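Local coordinates for activator of Hsp90 ATPase homologue 1/2-like C-terminal domain-containing protein (Mycobacterium smegmatis, PDB 3UID) that probably acts as a toxin of the AHA1 family, structurally homologous to a Mycobacterium tuberculosis type II toxin involved in the hypoxic response, at residues T18-A23 with G121-Y126; T26-I31 with N153-L158; P45-T50 with F65-D70; G71-G76 with A96-N101. All coordinates share one frame; numbering follows the deposited sequence. Where two conformers were deposited one is given.

From the N terminus, strand 14-21 is the first partner to enter a contact: interaction 1 pairs it with strand 121-129 and closes a long loop. Helix 25-33 follows directly and meets the C-terminal helix 144-158 in interaction 2, so the two loops cross, and their contacts touch through Phe21, Ile28 and Ile155. Nested inside both are interactions 3 and 4, arranged in series. Interaction 3 ties the loop before strand 50-54 to strand 61-67; interaction 4 joins the next strand, 73-84, to the turn after strand 88-96. Phe65 links these last two by packing on Lys73 and Phe100. Interactions 1, 3 and 4 all reach the same antiparallel sheet, while interaction 2 joins helices.

Interaction 1. Residues T18-A23 with G121-Y126; sequences TAEFAA and GTRATY
Ala19 and Phe21 pair with Ala124 and Thr122 in the antiparallel register that joins strand 14-21 to strand 121-129. Backbone hydrogen bonds run both ways in each of these pairs, that from Phe21 N to Thr122 O measuring 2.8 Å. Between them Glu20 faces Arg123 in a non-hydrogen-bonded pair, where the CA-H of Glu20 also meets Thr122 O, at 3.3 Å between CA and O.

One side chain extends the polar pairing beyond the strand. Thr122 OG1, anti to its own carbonyl carbon (chi1 -62°), donates to Ala23 O at 2.8 Å and so grips the last residue of the inverse gamma turn centred on Ala22.

Apolar contacts gather on the face that carries Ala19, Phe21 and Ala124. Phe21 CE2 packs on Ala124 CB at 3.7 Å, and Tyr126 OH comes to the same CE2 in the plane of the phenyl ring at 3.5 Å, the two side chains meeting tip to tip. That hydroxyl is hydrogen-bonded to Tyr32, while Ile28 and Ile155 of two helices press on Phe21.

The other face is polar. Glu20 and Arg123 lie side by side and point the same way, their flat groups only 20° apart, yet the salt bridge from OE2 to NH2 is long, 3.8 Å, and doubtful, resting on one of two Glu20 conformers. Thr18 CG2 rests 4.0 Å from Arg123 CG.

The strand pair is therefore two-sided: regular backbone bonds bear the join, hydrophobic groups meet the helices, and the ion pair is long and present in one conformer.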
loop_
_atom_site.group_PDB
_atom_site.type_symbol
_atom_site.label_atom_id
_atom_site.label_comp_id
_atom_site.label_asym_id
_atom_site.label_seq_id
_atom_site.Cartn_x
_atom_site.Cartn_y
_atom_site.Cartn_z
ATOM N N THR A 18 -10.966 -0.757 0.748
ATOM C CA THR A 18 -11.533 0.436 0.144
ATOM C C THR A 18 -11.446 1.571 1.155
ATOM O O THR A 18 -11.653 1.364 2.354
ATOM C CB THR A 18 -13.002 0.204 -0.263
ATOM O OG1 THR A 18 -13.094 -0.955 -1.103
ATOM C CG2 THR A 18 -13.562 1.415 -1.008
ATOM N N ALA A 19 -11.098 2.756 0.671
ATOM C CA ALA A 19 -11.028 3.942 1.512
ATOM C C ALA A 19 -11.711 5.093 0.822
ATOM O O ALA A 19 -11.859 5.090 -0.399
ATOM C CB ALA A 19 -9.583 4.321 1.768
ATOM N N GLU A 20 -12.144 6.059 1.625
ATOM C CA GLU A 20 -12.620 7.326 1.102
ATOM C C GLU A 20 -11.786 8.457 1.678
ATOM O O GLU A 20 -11.522 8.504 2.879
ATOM C CB GLU A 20 -14.106 7.504 1.397
ATOM C CG GLU A 20 -14.968 6.589 0.548
ATOM C CD GLU A 20 -16.433 6.622 0.928
ATOM O OE1 GLU A 20 -16.861 7.583 1.601
ATOM O OE2 GLU A 20 -17.157 5.678 0.546
ATOM N N PHE A 21 -11.344 9.357 0.804
ATOM C CA PHE A 21 -10.479 10.463 1.217
ATOM C C PHE A 21 -11.117 11.790 0.838
ATOM O O PHE A 21 -11.666 11.920 -0.254
ATOM C CB PHE A 21 -9.128 10.370 0.509
ATOM C CG PHE A 21 -8.322 9.145 0.862
ATOM C CD1 PHE A 21 -7.963 8.887 2.179
ATOM C CD2 PHE A 21 -7.905 8.268 -0.128
ATOM C CE1 PHE A 21 -7.202 7.764 2.500
ATOM C CE2 PHE A 21 -7.142 7.145 0.181
ATOM C CZ PHE A 21 -6.795 6.893 1.496
ATOM N N ALA A 22 -11.028 12.782 1.720
ATOM C CA ALA A 22 -11.625 14.087 1.436
ATOM C C ALA A 22 -10.624 14.991 0.725
ATOM O O ALA A 22 -10.217 16.029 1.245
ATOM C CB ALA A 22 -12.153 14.736 2.711
ATOM N N ALA A 23 -10.218 14.559 -0.467
ATOM C CA ALA A 23 -9.312 15.310 -1.313
ATOM C C ALA A 23 -9.453 14.771 -2.726
ATOM O O ALA A 23 -9.929 13.646 -2.927
ATOM C CB ALA A 23 -7.860 15.162 -0.811
ATOM N N GLY A 121 -14.337 14.074 -3.853
ATOM C CA GLY A 121 -13.266 13.456 -3.097
ATOM C C GLY A 121 -12.771 12.233 -3.839
ATOM O O GLY A 121 -12.936 12.142 -5.061
ATOM N N THR A 122 -12.169 11.291 -3.117
ATOM C CA THR A 122 -11.579 10.123 -3.756
ATOM C C THR A 122 -12.003 8.832 -3.090
ATOM O O THR A 122 -11.920 8.696 -1.865
ATOM C CB THR A 122 -10.041 10.183 -3.702
ATOM O OG1 THR A 122 -9.595 11.332 -4.425
ATOM C CG2 THR A 122 -9.415 8.925 -4.318
ATOM N N ARG A 123 -12.460 7.885 -3.899
ATOM C CA ARG A 123 -12.546 6.517 -3.430
ATOM C C ARG A 123 -11.311 5.784 -3.929
ATOM O O ARG A 123 -11.003 5.810 -5.135
ATOM C CB ARG A 123 -13.800 5.833 -3.954
ATOM C CG ARG A 123 -13.798 4.331 -3.686
ATOM C CD ARG A 123 -15.095 3.697 -4.130
ATOM N NE ARG A 123 -16.217 4.195 -3.341
ATOM C CZ ARG A 123 -17.481 3.838 -3.537
ATOM N NH1 ARG A 123 -17.786 2.980 -4.502
ATOM N NH2 ARG A 123 -18.440 4.339 -2.769
ATOM N N ALA A 124 -10.600 5.154 -3.006
ATOM C CA ALA A 124 -9.416 4.373 -3.343
ATOM C C ALA A 124 -9.710 2.908 -3.127
ATOM O O ALA A 124 -10.174 2.529 -2.050
ATOM C CB ALA A 124 -8.253 4.788 -2.478
ATOM N N THR A 125 -9.414 2.090 -4.135
ATOM C CA THR A 125 -9.608 0.657 -4.029
ATOM C C THR A 125 -8.266 -0.022 -4.222
ATOM O O THR A 125 -7.613 0.168 -5.251
ATOM C CB THR A 125 -10.607 0.146 -5.072
ATOM O OG1 THR A 125 -11.849 0.859 -4.925
ATOM C CG2 THR A 125 -10.858 -1.339 -4.884
ATOM N N TYR A 126 -7.846 -0.778 -3.215
ATOM C CA TYR A 126 -6.567 -1.465 -3.238
ATOM C C TYR A 126 -6.820 -2.969 -3.300
ATOM O O TYR A 126 -7.261 -3.570 -2.315
ATOM C CB TYR A 126 -5.787 -1.143 -1.962
ATOM C CG TYR A 126 -5.638 0.339 -1.626
ATOM C CD1 TYR A 126 -4.511 1.049 -2.019
ATOM C CD2 TYR A 126 -6.609 1.008 -0.883
ATOM C CE1 TYR A 126 -4.350 2.395 -1.670
ATOM C CE2 TYR A 126 -6.464 2.359 -0.536
ATOM C CZ TYR A 126 -5.332 3.039 -0.937
ATOM O OH TYR A 126 -5.173 4.375 -0.608
HETATM O O HOH W 1 -14.075 -0.924 -3.438
#

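Interaction 2. Residues T26-I31 with N153-L158; sequences TRIWQI and NQIDAL
Ile31 and Ile155 form the middle of the contact between helix 25-33 and helix 144-158. The helix segments run at 124° to each other and their axes stay 11.6 Å apart, a wide spacing that branched side chains bridge without any hydrogen bond. The tightly packed part is built from three isoleucines and one leucine methyl. With chi1 at -64°, CG1 of Ile31 sits beside the backbone N, which leaves CG2 anti to that N and against the CG1-CD1 arm of Ile155, 4.0 Å from Ile155 CG1. From the neighbouring turn, Ile28 CD1 meets Ile155 CG2 at 4.0 Å, the two side chains crossing at about a right angle. Both branches of Ile155 are thereby engaged. Ile31 CD1 comes within 3.7 Å of Leu158 CD1. Phe21 touches Ile28 and Ile155 as well, joining the helices to the sheet.

Toward the partly exposed side, the contact loosens. There the Arg27 guanidinium approaches that same leucine methyl obliquely, with Arg27 NH2 4.4 Å from Leu158 CD1, and its NH1 is hydrogen-bonded to Gln37. Val41 of helix 35-42 also touches Ile31, Ile155 and Leu158.

A C-terminal helix held against an antiparallel sheet, with short helices packed beside it, is the helix-grip fold of the SRPBCC (Bet v 1-like) superfamily, to which this protein belongs.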
loop_
_atom_site.group_PDB
_atom_site.type_symbol
_atom_site.label_atom_id
_atom_site.label_comp_id
_atom_site.label_asym_id
_atom_site.label_seq_id
_atom_site.Cartn_x
_atom_site.Cartn_y
_atom_site.Cartn_z
ATOM N N THR A 26 -6.270 13.799 -7.920
ATOM C CA THR A 26 -4.926 14.293 -8.232
ATOM C C THR A 26 -4.063 14.411 -6.983
ATOM O O THR A 26 -2.865 14.121 -7.023
ATOM C CB THR A 26 -4.951 15.634 -8.979
ATOM O OG1 THR A 26 -5.754 16.582 -8.262
ATOM C CG2 THR A 26 -5.541 15.435 -10.362
ATOM N N ARG A 27 -4.671 14.820 -5.874
ATOM C CA ARG A 27 -3.946 14.900 -4.594
ATOM C C ARG A 27 -3.517 13.526 -4.057
ATOM O O ARG A 27 -2.373 13.345 -3.637
ATOM C CB ARG A 27 -4.783 15.610 -3.525
ATOM C CG ARG A 27 -4.137 15.506 -2.119
ATOM C CD ARG A 27 -2.891 16.358 -2.085
ATOM N NE ARG A 27 -2.125 16.230 -0.837
ATOM C CZ ARG A 27 -1.075 15.424 -0.683
ATOM N NH1 ARG A 27 -0.668 14.654 -1.683
ATOM N NH2 ARG A 27 -0.428 15.383 0.472
ATOM N N ILE A 28 -4.438 12.564 -4.045
ATOM C CA ILE A 28 -4.136 11.226 -3.567
ATOM C C ILE A 28 -3.049 10.571 -4.416
ATOM O O ILE A 28 -2.181 9.879 -3.897
ATOM C CB ILE A 28 -5.407 10.358 -3.501
ATOM C CG1 ILE A 28 -6.472 11.055 -2.647
ATOM C CG2 ILE A 28 -5.088 8.994 -2.917
ATOM C CD1 ILE A 28 -6.060 11.280 -1.192
ATOM N N TRP A 29 -3.079 10.804 -5.725
ATOM C CA TRP A 29 -2.055 10.254 -6.596
ATOM C C TRP A 29 -0.655 10.631 -6.098
ATOM O O TRP A 29 0.260 9.811 -6.120
ATOM C CB TRP A 29 -2.239 10.741 -8.037
ATOM C CG TRP A 29 -1.192 10.192 -8.952
ATOM C CD1 TRP A 29 -0.027 10.801 -9.337
ATOM C CD2 TRP A 29 -1.188 8.902 -9.562
ATOM N NE1 TRP A 29 0.683 9.979 -10.175
ATOM C CE2 TRP A 29 -0.003 8.802 -10.324
ATOM C CE3 TRP A 29 -2.079 7.825 -9.555
ATOM C CZ2 TRP A 29 0.309 7.669 -11.066
ATOM C CZ3 TRP A 29 -1.758 6.695 -10.287
ATOM C CH2 TRP A 29 -0.582 6.628 -11.034
ATOM N N GLN A 30 -0.502 11.873 -5.657
ATOM C CA GLN A 30 0.800 12.381 -5.230
ATOM C C GLN A 30 1.326 11.756 -3.940
ATOM O O GLN A 30 2.540 11.801 -3.675
ATOM C CB GLN A 30 0.767 13.909 -5.114
ATOM C CG GLN A 30 0.572 14.613 -6.441
ATOM C CD GLN A 30 1.676 14.313 -7.454
ATOM O OE1 GLN A 30 2.827 14.063 -7.078
ATOM N NE2 GLN A 30 1.330 14.330 -8.727
ATOM N N ILE A 31 0.432 11.186 -3.137
ATOM C CA ILE A 31 0.841 10.399 -1.972
ATOM C C ILE A 31 1.771 9.258 -2.412
ATOM O O ILE A 31 2.773 8.960 -1.745
ATOM C CB ILE A 31 -0.377 9.804 -1.224
ATOM C CG1 ILE A 31 -1.280 10.906 -0.635
ATOM C CG2 ILE A 31 0.071 8.810 -0.139
ATOM C CD1 ILE A 31 -0.691 11.608 0.559
ATOM N N ASN A 153 -5.282 5.943 7.430
ATOM C CA ASN A 153 -5.513 6.957 8.447
ATOM C C ASN A 153 -4.468 8.061 8.410
ATOM O O ASN A 153 -4.795 9.217 8.649
ATOM C CB ASN A 153 -5.603 6.336 9.835
ATOM C CG ASN A 153 -6.803 5.427 9.969
ATOM O OD1 ASN A 153 -7.827 5.630 9.301
ATOM N ND2 ASN A 153 -6.686 4.414 10.821
ATOM N N GLN A 154 -3.223 7.715 8.094
ATOM C CA GLN A 154 -2.194 8.751 7.967
ATOM C C GLN A 154 -2.476 9.658 6.779
ATOM O O GLN A 154 -2.252 10.866 6.853
ATOM C CB GLN A 154 -0.778 8.163 7.892
ATOM C CG GLN A 154 -0.298 7.543 9.224
ATOM C CD GLN A 154 -0.354 8.530 10.373
ATOM O OE1 GLN A 154 0.163 9.642 10.277
ATOM N NE2 GLN A 154 -1.008 8.137 11.458
ATOM N N ILE A 155 -2.962 9.083 5.684
ATOM C CA ILE A 155 -3.360 9.896 4.536
ATOM C C ILE A 155 -4.462 10.863 4.956
ATOM O O ILE A 155 -4.363 12.050 4.668
ATOM C CB ILE A 155 -3.815 9.038 3.337
ATOM C CG1 ILE A 155 -2.618 8.294 2.743
ATOM C CG2 ILE A 155 -4.472 9.916 2.262
ATOM C CD1 ILE A 155 -3.030 7.181 1.775
ATOM N N ASP A 156 -5.484 10.374 5.661
ATOM C CA ASP A 156 -6.530 11.264 6.181
ATOM C C ASP A 156 -5.913 12.472 6.897
ATOM O O ASP A 156 -6.324 13.615 6.682
ATOM C CB ASP A 156 -7.458 10.552 7.179
ATOM C CG ASP A 156 -8.384 9.535 6.530
ATOM O OD1 ASP A 156 -8.778 8.582 7.237
ATOM O OD2 ASP A 156 -8.748 9.698 5.356
ATOM N N ALA A 157 -4.941 12.209 7.770
ATOM C CA ALA A 157 -4.372 13.272 8.597
ATOM C C ALA A 157 -3.675 14.337 7.765
ATOM O O ALA A 157 -3.690 15.514 8.128
ATOM C CB ALA A 157 -3.412 12.691 9.617
ATOM N N LEU A 158 -3.075 13.926 6.650
ATOM C CA LEU A 158 -2.360 14.849 5.781
ATOM C C LEU A 158 -3.292 15.795 5.039
ATOM O O LEU A 158 -2.861 16.848 4.580
ATOM C CB LEU A 158 -1.542 14.106 4.722
ATOM C CG LEU A 158 -0.385 13.213 5.160
ATOM C CD1 LEU A 158 0.381 12.790 3.932
ATOM C CD2 LEU A 158 0.538 13.922 6.139
#

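Interaction 3. Residues P45-T50 with F65-D70; sequences PSHPAT and FMTGPD
Thr50 and Phe65 form an antiparallel hydrogen-bonded pair where the loop leading into strand 50-54 meets strand 61-67, Phe65 N donating to Thr50 O at 2.8 Å and Thr50 N to Phe65 O in return. Farther along, the regular ladder gives way to side-chain and water bonds. Thr67 OG1 donates to a lone pair of Pro48 O, in the carbonyl plane and at 2.7 Å. A water accepts from Thr67 N and lies within hydrogen-bonding distance of His47 O.

The His47 imidazole has the carbonyl oxygens of Thr67, Gly68 and Pro69 along its edge, near the ring plane. His47 NE2 makes a weak but nearly straight hydrogen bond to Pro69 O (3.4 Å, 174°), while His47 CD2 approaches Gly68 O at 3.1 Å. Thr67 CG2, anti to its backbone N, comes to His47 CD2 from out of the ring plane, at 3.7 Å. At the other ring nitrogen, His47 ND1 shares a hydrogen bond of 2.7 Å with Ser46 OG, fixing the ring's rotation from a second point.

The oxygens along the edge would be expected to polarise the ring's C-H and N-H groups. The loop itself is tied by a backbone pair, a short threonine bond and weaker imidazole contacts.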
loop_
_atom_site.group_PDB
_atom_site.type_symbol
_atom_site.label_atom_id
_atom_site.label_comp_id
_atom_site.label_asym_id
_atom_site.label_seq_id
_atom_site.Cartn_x
_atom_site.Cartn_y
_atom_site.Cartn_z
ATOM N N PRO A 45 4.813 8.015 13.852
ATOM C CA PRO A 45 5.929 8.061 14.808
ATOM C C PRO A 45 6.265 6.705 15.436
ATOM O O PRO A 45 7.451 6.388 15.598
ATOM C CB PRO A 45 5.419 9.027 15.879
ATOM C CG PRO A 45 4.471 9.917 15.148
ATOM C CD PRO A 45 3.779 9.015 14.170
ATOM N N SER A 46 5.243 5.921 15.778
ATOM C CA SER A 46 5.456 4.628 16.432
ATOM C C SER A 46 5.933 3.511 15.501
ATOM O O SER A 46 6.476 2.514 15.971
ATOM C CB SER A 46 4.197 4.171 17.173
ATOM O OG SER A 46 3.159 3.877 16.264
ATOM N N HIS A 47 5.723 3.667 14.197
ATOM C CA HIS A 47 6.091 2.640 13.217
ATOM C C HIS A 47 6.821 3.240 12.024
ATOM O O HIS A 47 6.254 3.339 10.924
ATOM C CB HIS A 47 4.840 1.898 12.732
ATOM C CG HIS A 47 4.209 1.045 13.786
ATOM N ND1 HIS A 47 3.457 1.566 14.816
ATOM C CD2 HIS A 47 4.260 -0.291 13.992
ATOM C CE1 HIS A 47 3.053 0.583 15.603
ATOM N NE2 HIS A 47 3.527 -0.554 15.125
ATOM N N PRO A 48 8.084 3.640 12.233
ATOM C CA PRO A 48 8.876 4.313 11.200
ATOM C C PRO A 48 8.975 3.503 9.917
ATOM O O PRO A 48 9.043 2.264 9.942
ATOM C CB PRO A 48 10.259 4.438 11.844
ATOM C CG PRO A 48 10.008 4.381 13.313
ATOM C CD PRO A 48 8.846 3.464 13.487
ATOM N N ALA A 49 8.995 4.217 8.798
ATOM C CA ALA A 49 9.180 3.611 7.500
ATOM C C ALA A 49 10.217 4.417 6.737
ATOM O O ALA A 49 10.462 5.594 7.037
ATOM C CB ALA A 49 7.859 3.591 6.739
ATOM N N THR A 50 10.837 3.768 5.761
ATOM C CA THR A 50 11.722 4.451 4.837
ATOM C C THR A 50 11.390 3.997 3.420
ATOM O O THR A 50 11.301 2.799 3.148
ATOM C CB THR A 50 13.180 4.097 5.123
ATOM O OG1 THR A 50 13.513 4.495 6.455
ATOM C CG2 THR A 50 14.106 4.812 4.138
ATOM N N PHE A 65 11.370 0.017 3.750
ATOM C CA PHE A 65 11.360 -0.607 5.066
ATOM C C PHE A 65 10.111 -0.156 5.793
ATOM O O PHE A 65 9.714 1.006 5.691
ATOM C CB PHE A 65 12.576 -0.184 5.898
ATOM C CG PHE A 65 13.895 -0.558 5.294
ATOM C CD1 PHE A 65 14.117 -1.834 4.823
ATOM C CD2 PHE A 65 14.918 0.377 5.206
ATOM C CE1 PHE A 65 15.340 -2.184 4.278
ATOM C CE2 PHE A 65 16.148 0.034 4.664
ATOM C CZ PHE A 65 16.355 -1.251 4.195
ATOM N N MET A 66 9.513 -1.075 6.544
ATOM C CA MET A 66 8.373 -0.738 7.373
ATOM C C MET A 66 8.566 -1.344 8.747
ATOM O O MET A 66 9.408 -2.227 8.938
ATOM C CB MET A 66 7.072 -1.263 6.765
ATOM C CG MET A 66 6.707 -0.657 5.425
ATOM S SD MET A 66 5.219 -1.424 4.773
ATOM C CE MET A 66 4.058 -1.053 6.075
ATOM N N THR A 67 7.804 -0.840 9.709
ATOM C CA THR A 67 7.787 -1.410 11.049
ATOM C C THR A 67 6.464 -2.142 11.239
ATOM O O THR A 67 5.403 -1.527 11.186
ATOM C CB THR A 67 7.885 -0.324 12.122
ATOM O OG1 THR A 67 9.084 0.421 11.923
ATOM C CG2 THR A 67 7.917 -0.949 13.508
ATOM N N GLY A 68 6.526 -3.457 11.429
ATOM C CA GLY A 68 5.340 -4.256 11.706
ATOM C C GLY A 68 4.638 -3.959 13.021
ATOM O O GLY A 68 5.140 -3.225 13.859
ATOM N N PRO A 69 3.445 -4.539 13.210
ATOM C CA PRO A 69 2.619 -4.268 14.391
ATOM C C PRO A 69 3.395 -4.419 15.698
ATOM O O PRO A 69 3.244 -3.595 16.599
ATOM C CB PRO A 69 1.535 -5.345 14.302
ATOM C CG PRO A 69 1.388 -5.583 12.834
ATOM C CD PRO A 69 2.787 -5.469 12.275
ATOM N N ASP A 70 4.216 -5.458 15.789
ATOM C CA ASP A 70 4.971 -5.744 17.001
ATOM C C ASP A 70 6.332 -5.052 17.060
ATOM O O ASP A 70 7.089 -5.272 17.994
ATOM C CB ASP A 70 5.156 -7.256 17.164
ATOM C CG ASP A 70 5.906 -7.877 15.996
ATOM O OD1 ASP A 70 6.203 -7.156 15.015
ATOM O OD2 ASP A 70 6.194 -9.093 16.057
HETATM O O HOH W 2 6.011 1.245 9.090
#

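Interaction 4. Residues G71-G76 with A96-N101; sequences GEKYAG and ADEDFN
Lys73 and Glu98 form a salt bridge between the start of strand 73-84 and the turn that follows strand 88-96. The lysine CB sets out toward the turn, and CG leaves anti to the backbone N (chi1 -171°), with the chain extended from there on. Lys73 CD passes 3.6 Å from Glu98 OE1. CE lies near both carboxylate oxygens and also packs on the Phe65 ring, which has a cation-pi contact with this lysine. Lys73 NZ, at the tip, donates to the syn lone pair of Glu98 OE2 at 2.9 Å. The glutamate comes across it at about a right angle, its chain bent at chi2 (86°).

Deeper in, Ala75 pairs with Ala96. Ala96 N donates to Ala75 O at 2.9 Å from well above the carbonyl plane, and the return bond, Ala75 N to Ala96 O, is weak at 3.5 Å. Ala75 CB is tightly placed, 3.1 Å from Asp97 O, and meets Phe100 CE1 at 4.0 Å. Phe100 CE1 also lies 3.7 Å from Gly76 O, and the ring meets Phe65, the two planes about 15° apart.

The turn carrying these groups is a type I turn from Asp97 to Phe100. Asp97 OD1 accepts from Asp99 N, an Asx turn, and also from Asn101 N, the two coming from opposite faces of the carboxylate plane.

The ion pair, exposed to solvent, and the Phe100 contact thus supplement an uneven backbone pair at the end of this strand pair, while the Asp97 carboxylate binds two backbone N-H groups of the turn.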
loop_
_atom_site.group_PDB
_atom_site.type_symbol
_atom_site.label_atom_id
_atom_site.label_comp_id
_atom_site.label_asym_id
_atom_site.label_seq_id
_atom_site.Cartn_x
_atom_site.Cartn_y
_atom_site.Cartn_z
ATOM N N GLY A 71 6.643 -4.213 16.071
ATOM C CA GLY A 71 7.920 -3.519 16.063
ATOM C C GLY A 71 8.974 -4.119 15.148
ATOM O O GLY A 71 10.059 -3.546 14.993
ATOM N N GLU A 72 8.683 -5.276 14.555
ATOM C CA GLU A 72 9.663 -5.922 13.676
ATOM C C GLU A 72 9.855 -5.140 12.382
ATOM O O GLU A 72 8.897 -4.876 11.658
ATOM C CB GLU A 72 9.249 -7.354 13.329
ATOM C CG GLU A 72 9.207 -8.299 14.498
ATOM C CD GLU A 72 8.850 -9.724 14.090
ATOM O OE1 GLU A 72 9.565 -10.309 13.246
ATOM O OE2 GLU A 72 7.850 -10.254 14.611
ATOM N N LYS A 73 11.101 -4.794 12.079
ATOM C CA LYS A 73 11.396 -4.196 10.787
ATOM C C LYS A 73 11.238 -5.259 9.724
ATOM O O LYS A 73 11.692 -6.392 9.883
ATOM C CB LYS A 73 12.819 -3.658 10.755
ATOM C CG LYS A 73 13.126 -2.818 9.508
ATOM C CD LYS A 73 14.561 -2.297 9.546
ATOM C CE LYS A 73 14.785 -1.198 8.524
ATOM N NZ LYS A 73 16.115 -0.545 8.743
ATOM N N TYR A 74 10.558 -4.913 8.646
ATOM C CA TYR A 74 10.622 -5.767 7.476
ATOM C C TYR A 74 10.850 -4.948 6.223
ATOM O O TYR A 74 10.782 -3.727 6.246
ATOM C CB TYR A 74 9.406 -6.691 7.358
ATOM C CG TYR A 74 8.115 -5.988 7.073
ATOM C CD1 TYR A 74 7.604 -5.932 5.783
ATOM C CD2 TYR A 74 7.403 -5.380 8.091
ATOM C CE1 TYR A 74 6.398 -5.281 5.522
ATOM C CE2 TYR A 74 6.222 -4.743 7.852
ATOM C CZ TYR A 74 5.718 -4.693 6.572
ATOM O OH TYR A 74 4.526 -4.042 6.357
ATOM N N ALA A 75 11.191 -5.627 5.144
ATOM C CA ALA A 75 11.497 -4.949 3.909
ATOM C C ALA A 75 10.635 -5.518 2.803
ATOM O O ALA A 75 10.159 -6.649 2.871
ATOM C CB ALA A 75 12.975 -5.105 3.580
ATOM N N GLY A 76 10.429 -4.722 1.773
ATOM C CA GLY A 76 9.598 -5.162 0.677
ATOM C C GLY A 76 9.954 -4.384 -0.562
ATOM O O GLY A 76 10.713 -3.407 -0.510
ATOM N N ALA A 96 11.203 -8.982 1.610
ATOM C CA ALA A 96 12.656 -9.071 1.465
ATOM C C ALA A 96 13.430 -8.809 2.757
ATOM O O ALA A 96 12.866 -8.358 3.758
ATOM C CB ALA A 96 13.135 -8.105 0.373
ATOM N N ASP A 97 14.732 -9.094 2.714
ATOM C CA ASP A 97 15.621 -8.796 3.817
ATOM C C ASP A 97 16.131 -7.360 3.700
ATOM O O ASP A 97 15.652 -6.601 2.864
ATOM C CB ASP A 97 16.753 -9.838 3.921
ATOM C CG ASP A 97 17.695 -9.832 2.718
ATOM O OD1 ASP A 97 17.735 -8.826 1.983
ATOM O OD2 ASP A 97 18.426 -10.836 2.542
ATOM N N GLU A 98 17.077 -6.986 4.548
ATOM C CA GLU A 98 17.542 -5.601 4.584
ATOM C C GLU A 98 18.174 -5.179 3.254
ATOM O O GLU A 98 18.214 -3.991 2.923
ATOM C CB GLU A 98 18.541 -5.420 5.729
ATOM C CG GLU A 98 18.899 -3.966 6.015
ATOM C CD GLU A 98 17.935 -3.285 6.965
ATOM O OE1 GLU A 98 17.050 -3.972 7.514
ATOM O OE2 GLU A 98 18.067 -2.058 7.176
ATOM N N ASP A 99 18.678 -6.154 2.501
ATOM C CA ASP A 99 19.347 -5.883 1.226
ATOM C C ASP A 99 18.401 -5.920 0.038
ATOM O O ASP A 99 18.831 -5.832 -1.118
ATOM C CB ASP A 99 20.461 -6.907 1.000
ATOM C CG ASP A 99 21.547 -6.824 2.051
ATOM O OD1 ASP A 99 21.796 -5.714 2.575
ATOM O OD2 ASP A 99 22.146 -7.875 2.366
ATOM N N PHE A 100 17.119 -6.075 0.342
ATOM C CA PHE A 100 16.042 -6.252 -0.645
ATOM C C PHE A 100 16.119 -7.542 -1.449
ATOM O O PHE A 100 15.578 -7.627 -2.551
ATOM C CB PHE A 100 15.868 -5.010 -1.533
ATOM C CG PHE A 100 15.560 -3.780 -0.742
ATOM C CD1 PHE A 100 14.383 -3.698 -0.028
ATOM C CD2 PHE A 100 16.476 -2.748 -0.648
ATOM C CE1 PHE A 100 14.096 -2.575 0.743
ATOM C CE2 PHE A 100 16.192 -1.621 0.111
ATOM C CZ PHE A 100 15.011 -1.548 0.815
ATOM N N ASN A 101 16.756 -8.555 -0.871
ATOM C CA ASN A 101 16.698 -9.891 -1.439
ATOM C C ASN A 101 15.534 -10.669 -0.836
ATOM O O ASN A 101 15.365 -10.687 0.379
ATOM C CB ASN A 101 18.012 -10.643 -1.209
ATOM C CG ASN A 101 19.202 -9.920 -1.803
ATOM O OD1 ASN A 101 20.214 -9.696 -1.136
ATOM N ND2 ASN A 101 19.066 -9.506 -3.053
#